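PDB 4GBA: DCN1-like protein 3, which contributes to cullin neddylation by transferring NEDD8 from N-terminally acetylated E2 enzymes to cullin-RBX complexes, and can also inhibit it at the cell membrane. Local coordinates for residues D21-E26 and C57-K62; R43-A48 and R101-F106. All blocks are in the same frame, centred on the assembly; numbering follows the deposited sequence.

Contact 1 of 2, residues D21-E26 and C57-K62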
loop_
_atom_site.group_PDB
_atom_site.type_symbol
_atom_site.label_atom_id
_atom_site.label_comp_id
_atom_site.label_asym_id
_atom_site.label_seq_id
_atom_site.Cartn_x
_atom_site.Cartn_y
_atom_site.Cartn_z
ATOM N N ASP A 21 -21.803 11.426 2.122
ATOM C CA ASP A 21 -21.521 11.243 3.542
ATOM C C ASP A 21 -20.178 10.539 3.676
ATOM O O ASP A 21 -20.107 9.385 4.102
ATOM C CB ASP A 21 -22.624 10.419 4.208
ATOM C CG ASP A 21 -22.618 10.540 5.725
ATOM O OD1 ASP A 21 -22.134 11.565 6.256
ATOM O OD2 ASP A 21 -23.124 9.606 6.387
ATOM N N ALA A 22 -19.119 11.249 3.301
ATOM C CA ALA A 22 -17.795 10.660 3.204
ATOM C C ALA A 22 -16.731 11.728 3.019
ATOM O O ALA A 22 -17.015 12.854 2.615
ATOM C CB ALA A 22 -17.739 9.658 2.035
ATOM N N ILE A 23 -15.496 11.357 3.317
ATOM C CA ILE A 23 -14.366 12.178 2.964
ATOM C C ILE A 23 -13.885 11.750 1.584
ATOM O O ILE A 23 -13.544 10.582 1.369
ATOM C CB ILE A 23 -13.253 12.049 4.008
ATOM C CG1 ILE A 23 -13.807 12.444 5.390
ATOM C CG2 ILE A 23 -12.030 12.884 3.598
ATOM C CD1 ILE A 23 -12.780 12.510 6.522
ATOM N N LEU A 24 -13.896 12.690 0.640
ATOM C CA LEU A 24 -13.354 12.437 -0.691
ATOM C C LEU A 24 -11.953 13.042 -0.802
ATOM O O LEU A 24 -11.289 13.248 0.221
ATOM C CB LEU A 24 -14.304 12.957 -1.771
ATOM C CG LEU A 24 -15.737 12.427 -1.602
ATOM C CD1 LEU A 24 -16.675 12.966 -2.669
ATOM C CD2 LEU A 24 -15.773 10.903 -1.589
ATOM N N GLU A 25 -11.503 13.315 -2.029
ATOM C CA GLU A 25 -10.119 13.758 -2.277
ATOM C C GLU A 25 -9.769 15.142 -1.728
ATOM O O GLU A 25 -8.643 15.366 -1.308
ATOM C CB GLU A 25 -9.779 13.703 -3.775
ATOM C CG GLU A 25 -10.808 14.382 -4.675
ATOM C CD GLU A 25 -11.731 13.377 -5.363
ATOM O OE1 GLU A 25 -12.199 12.418 -4.698
ATOM O OE2 GLU A 25 -11.975 13.538 -6.578
ATOM N N GLU A 26 -10.720 16.070 -1.748
ATOM C CA GLU A 26 -10.452 17.415 -1.254
ATOM C C GLU A 26 -10.256 17.370 0.263
ATOM O O GLU A 26 -9.268 17.901 0.779
ATOM C CB GLU A 26 -11.564 18.396 -1.651
ATOM C CG GLU A 26 -11.843 18.449 -3.162
ATOM C CD GLU A 26 -12.734 17.288 -3.658
ATOM O OE1 GLU A 26 -13.048 16.363 -2.861
ATOM O OE2 GLU A 26 -13.132 17.309 -4.850
ATOM N N CYS A 57 -8.331 7.419 -1.351
ATOM C CA CYS A 57 -8.732 8.824 -1.364
ATOM C C CYS A 57 -10.124 8.993 -0.823
ATOM O O CYS A 57 -10.779 9.997 -1.099
ATOM C CB CYS A 57 -8.670 9.428 -2.777
ATOM S SG CYS A 57 -7.059 9.375 -3.578
ATOM N N LYS A 58 -10.588 8.009 -0.065
ATOM C CA LYS A 58 -11.925 8.083 0.488
ATOM C C LYS A 58 -12.021 7.378 1.837
ATOM O O LYS A 58 -11.517 6.261 2.002
ATOM C CB LYS A 58 -12.920 7.486 -0.495
ATOM C CG LYS A 58 -14.337 7.370 0.048
ATOM C CD LYS A 58 -15.302 6.877 -1.032
ATOM C CE LYS A 58 -16.710 6.648 -0.472
ATOM N NZ LYS A 58 -17.760 6.505 -1.532
ATOM N N PHE A 59 -12.639 8.052 2.803
ATOM C CA PHE A 59 -13.057 7.426 4.058
ATOM C C PHE A 59 -14.551 7.666 4.177
ATOM O O PHE A 59 -14.974 8.811 4.313
ATOM C CB PHE A 59 -12.410 8.089 5.275
ATOM C CG PHE A 59 -10.917 7.951 5.348
ATOM C CD1 PHE A 59 -10.288 6.780 4.968
ATOM C CD2 PHE A 59 -10.135 9.009 5.821
ATOM C CE1 PHE A 59 -8.911 6.648 5.058
ATOM C CE2 PHE A 59 -8.754 8.892 5.910
ATOM C CZ PHE A 59 -8.142 7.701 5.528
ATOM N N THR A 60 -15.360 6.613 4.129
ATOM C CA THR A 60 -16.788 6.781 4.406
ATOM C C THR A 60 -16.968 7.179 5.868
ATOM O O THR A 60 -16.085 6.946 6.702
ATOM C CB THR A 60 -17.587 5.480 4.156
ATOM O OG1 THR A 60 -17.200 4.496 5.120
ATOM C CG2 THR A 60 -17.333 4.947 2.749
ATOM N N ARG A 61 -18.111 7.774 6.187
ATOM C CA ARG A 61 -18.428 8.074 7.579
ATOM C C ARG A 61 -18.116 6.906 8.526
ATOM O O ARG A 61 -17.491 7.107 9.561
ATOM C CB ARG A 61 -19.888 8.488 7.720
ATOM C CG ARG A 61 -20.330 8.623 9.161
ATOM C CD ARG A 61 -21.750 9.151 9.280
ATOM N NE ARG A 61 -21.949 9.809 10.567
ATOM C CZ ARG A 61 -21.888 11.127 10.750
ATOM N NH1 ARG A 61 -21.660 11.945 9.725
ATOM N NH2 ARG A 61 -22.073 11.630 11.964
ATOM N N LYS A 62 -18.538 5.690 8.174
ATOM C CA LYS A 62 -18.315 4.529 9.028
ATOM C C LYS A 62 -16.846 4.149 9.207
ATOM O O LYS A 62 -16.421 3.767 10.303
ATOM C CB LYS A 62 -19.084 3.305 8.516
ATOM C CG LYS A 62 -19.029 2.132 9.497
ATOM C CD LYS A 62 -19.651 0.868 8.933
ATOM C CE LYS A 62 -19.418 -0.312 9.868
ATOM N NZ LYS A 62 -19.991 -0.060 11.231
#

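Contact 2 of 2, residues R43-A48 and R101-F106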
loop_
_atom_site.group_PDB
_atom_site.type_symbol
_atom_site.label_atom_id
_atom_site.label_comp_id
_atom_site.label_asym_id
_atom_site.label_seq_id
_atom_site.Cartn_x
_atom_site.Cartn_y
_atom_site.Cartn_z
ATOM N N ARG A 43 2.674 6.285 6.825
ATOM C CA ARG A 43 1.691 6.460 7.895
ATOM C C ARG A 43 0.274 6.591 7.380
ATOM O O ARG A 43 -0.671 6.214 8.068
ATOM C CB ARG A 43 1.996 7.690 8.727
ATOM C CG ARG A 43 3.041 7.480 9.770
ATOM C CD ARG A 43 3.657 8.806 10.102
ATOM N NE ARG A 43 4.954 8.635 10.726
ATOM C CZ ARG A 43 5.662 9.636 11.223
ATOM N NH1 ARG A 43 5.171 10.870 11.150
ATOM N NH2 ARG A 43 6.844 9.398 11.793
ATOM N N VAL A 44 0.131 7.153 6.181
ATOM C CA VAL A 44 -1.185 7.328 5.574
ATOM C C VAL A 44 -1.733 5.983 5.101
ATOM O O VAL A 44 -2.923 5.695 5.274
ATOM C CB VAL A 44 -1.157 8.377 4.431
ATOM C CG1 VAL A 44 -2.514 8.464 3.747
ATOM C CG2 VAL A 44 -0.729 9.750 4.996
ATOM N N LEU A 45 -0.861 5.157 4.524
ATOM C CA LEU A 45 -1.215 3.764 4.260
ATOM C C LEU A 45 -1.651 3.063 5.577
ATOM O O LEU A 45 -2.680 2.375 5.611
ATOM C CB LEU A 45 -0.055 3.019 3.583
ATOM C CG LEU A 45 -0.244 1.514 3.342
ATOM C CD1 LEU A 45 -1.296 1.240 2.242
ATOM C CD2 LEU A 45 1.095 0.838 3.020
ATOM N N LEU A 46 -0.898 3.261 6.661
ATOM C CA LEU A 46 -1.268 2.662 7.964
ATOM C C LEU A 46 -2.640 3.133 8.449
ATOM O O LEU A 46 -3.445 2.338 8.916
ATOM C CB LEU A 46 -0.221 2.955 9.034
ATOM C CG LEU A 46 1.166 2.367 8.804
ATOM C CD1 LEU A 46 2.055 2.553 10.042
ATOM C CD2 LEU A 46 1.044 0.909 8.456
ATOM N N LEU A 47 -2.901 4.428 8.319
ATOM C CA LEU A 47 -4.199 4.998 8.663
ATOM C C LEU A 47 -5.316 4.346 7.863
ATOM O O LEU A 47 -6.296 3.885 8.438
ATOM C CB LEU A 47 -4.190 6.508 8.410
ATOM C CG LEU A 47 -4.830 7.460 9.416
ATOM C CD1 LEU A 47 -4.538 7.040 10.874
ATOM C CD2 LEU A 47 -4.369 8.911 9.146
ATOM N N ALA A 48 -5.173 4.314 6.535
ATOM C CA ALA A 48 -6.162 3.688 5.665
ATOM C C ALA A 48 -6.371 2.221 6.065
ATOM O O ALA A 48 -7.492 1.720 6.067
ATOM C CB ALA A 48 -5.730 3.791 4.183
ATOM N N ARG A 101 -1.912 -7.737 2.866
ATOM C CA ARG A 101 -3.098 -8.171 2.121
ATOM C C ARG A 101 -4.041 -7.001 1.821
ATOM O O ARG A 101 -4.578 -6.902 0.713
ATOM C CB ARG A 101 -3.856 -9.293 2.852
ATOM C CG ARG A 101 -2.956 -10.415 3.371
ATOM C CD ARG A 101 -3.747 -11.561 4.057
ATOM N NE ARG A 101 -3.728 -12.774 3.231
ATOM C CZ ARG A 101 -3.730 -14.024 3.697
ATOM N NH1 ARG A 101 -3.750 -14.257 5.009
ATOM N NH2 ARG A 101 -3.702 -15.045 2.835
ATOM N N PHE A 102 -4.253 -6.137 2.821
ATOM C CA PHE A 102 -5.050 -4.916 2.684
ATOM C C PHE A 102 -4.498 -3.997 1.583
ATOM O O PHE A 102 -5.259 -3.371 0.851
ATOM C CB PHE A 102 -5.106 -4.126 4.017
ATOM C CG PHE A 102 -5.607 -2.707 3.854
ATOM C CD1 PHE A 102 -6.971 -2.431 3.841
ATOM C CD2 PHE A 102 -4.715 -1.655 3.661
ATOM C CE1 PHE A 102 -7.435 -1.137 3.667
ATOM C CE2 PHE A 102 -5.177 -0.359 3.484
ATOM C CZ PHE A 102 -6.540 -0.104 3.488
ATOM N N THR A 103 -3.178 -3.903 1.485
ATOM C CA THR A 103 -2.554 -2.963 0.555
ATOM C C THR A 103 -2.925 -3.279 -0.909
ATOM O O THR A 103 -3.065 -2.369 -1.727
ATOM C CB THR A 103 -1.015 -2.891 0.765
ATOM O OG1 THR A 103 -0.735 -2.438 2.102
ATOM C CG2 THR A 103 -0.356 -1.943 -0.242
ATOM N N PHE A 104 -3.118 -4.564 -1.224
ATOM C CA PHE A 104 -3.513 -4.938 -2.570
ATOM C C PHE A 104 -4.921 -4.419 -2.875
ATOM O O PHE A 104 -5.148 -3.770 -3.906
ATOM C CB PHE A 104 -3.434 -6.453 -2.800
ATOM C CG PHE A 104 -3.894 -6.860 -4.170
ATOM C CD1 PHE A 104 -3.000 -6.942 -5.225
ATOM C CD2 PHE A 104 -5.234 -7.092 -4.421
ATOM C CE1 PHE A 104 -3.438 -7.282 -6.499
ATOM C CE2 PHE A 104 -5.671 -7.424 -5.708
ATOM C CZ PHE A 104 -4.775 -7.521 -6.734
ATOM N N GLN A 105 -5.846 -4.705 -1.961
ATOM C CA GLN A 105 -7.247 -4.294 -2.066
ATOM C C GLN A 105 -7.394 -2.767 -2.134
ATOM O O GLN A 105 -8.245 -2.224 -2.854
ATOM C CB GLN A 105 -8.031 -4.837 -0.855
ATOM C CG GLN A 105 -9.534 -4.915 -1.078
ATOM C CD GLN A 105 -9.896 -5.680 -2.362
ATOM O OE1 GLN A 105 -9.279 -6.703 -2.692
ATOM N NE2 GLN A 105 -10.887 -5.171 -3.099
ATOM N N PHE A 106 -6.558 -2.088 -1.358
ATOM C CA PHE A 106 -6.518 -0.636 -1.300
ATOM C C PHE A 106 -6.128 -0.059 -2.666
ATOM O O PHE A 106 -6.831 0.797 -3.207
ATOM C CB PHE A 106 -5.529 -0.211 -0.208
ATOM C CG PHE A 106 -5.511 1.277 0.075
ATOM C CD1 PHE A 106 -6.674 1.952 0.425
ATOM C CD2 PHE A 106 -4.314 1.987 0.040
ATOM C CE1 PHE A 106 -6.646 3.319 0.702
ATOM C CE2 PHE A 106 -4.278 3.349 0.316
ATOM C CZ PHE A 106 -5.445 4.014 0.646
#

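Contact 1 of 2, residues D21-E26 and C57-K62
Strands 22-23 and 59-60 pair as a minimal two-stranded antiparallel sheet in the DCUN1 domain, reminiscent of the short sheet coupling paired helix-loop-helix units in EF-hand-like folds. Ile-23 and Phe-59 form its hydrogen-bonded pair: Ile-23 N reaches Phe-59 O at 2.8 Å, and Phe-59 N returns to Ile-23 O at 3.0 Å. Ile-23 O also receives a CA-H...O contact from Lys-58 CA at 3.1 Å. On the face of Ile-23 and Phe-59, Ile-23 CD1 lies at the edge of the phenyl ring. The other face carries the non-hydrogen-bonded pair Ala-22 and Thr-60; there the extended Lys-58 chain runs beside Leu-24, its CD 4.1 Å from Leu-24 CD2. Beyond the Ala-22/Thr-60 pair, Asp-21 OD1 makes a salt bridge with Arg-61 NH1 at 3.5 Å, carboxylate and guanidinium planes 24° apart, while Arg-61 NH2 pairs with Glu-9. Arg-61 has CG anti to the backbone N (chi1 172°), its chain extended to NE past the Asp-21 carboxylate. Leu-24 and Thr-60 occupy the N-cap positions of helices 25-34 and 61-71, and the Thr-60 side chain caps a backbone N of the second. Phe-59 packs against Met-28 and Phe-64 of these helices, and Phe-12 of helix 7-13 touches Ile-23 and Arg-61.

Contact 2 of 2, residues R43-A48 and R101-F106
Leu-45 and Ala-48 of helix 42-50 meet Phe-102, Thr-103 and Phe-106 of helix 93-107 in a nearly perpendicular helix-helix packing inside the mainly helical core of the DCUN1 domain. The local axes cross at 91° and stay 10.7 Å apart at their closest, a gap bridged by side chains. Apolar contacts dominate. Leu-45 has CG anti to the backbone N (chi1 175°), and chi2 of 70° sets CD1, which lies 3.8 Å from Phe-106 CD2, while Ala-48 CB reaches the far end of the same ring, 3.6 Å from Phe-106 CZ. Together they hold one phenyl group at two places. Phe-102 adds a second ring, its CZ 4.0 Å from Ala-48 CB, and meets Trp-49. Contacts to polar atoms are van der Waals in kind: Leu-45 crosses Thr-103 at about a right angle, with CD1 3.7 Å from Thr-103 OG1, a hydroxyl oxygen hydrogen-bonded to Leu-99 O. Leu-128 of helix 119-129 packs on Leu-45. Leu-45, Ala-48 and Phe-106 also pack against a modified side chain of the bound E2 peptide, so this junction helps line the peptide site. The tip of Phe-102 approaches the helix 42-50 backbone, its CZ 3.3 Å from Ala-48 O.

Contacts 1 and 2 lie within the same DCUN1 domain, their centres about 15 Å apart, and their segments alternate along the chain: 21-26, 43-48, 57-62, then 101-106. Helix 25-34, entered from the first strand, is followed by helix 42-50 of contact 2, after which the chain returns to the second strand of contact 1. The two contacts touch directly, with Phe-59 CE1 4.1 Å from Ala-48 CA. Contact 2 is near the centre of the chain, contact 1 about 18 Å from it. Residues of both, including Phe-59, Leu-45, Ala-48 and Phe-106, pack on modified side-chain groups of the acetylated E2 peptide, placing the sheet and helix crossing around one recognition site.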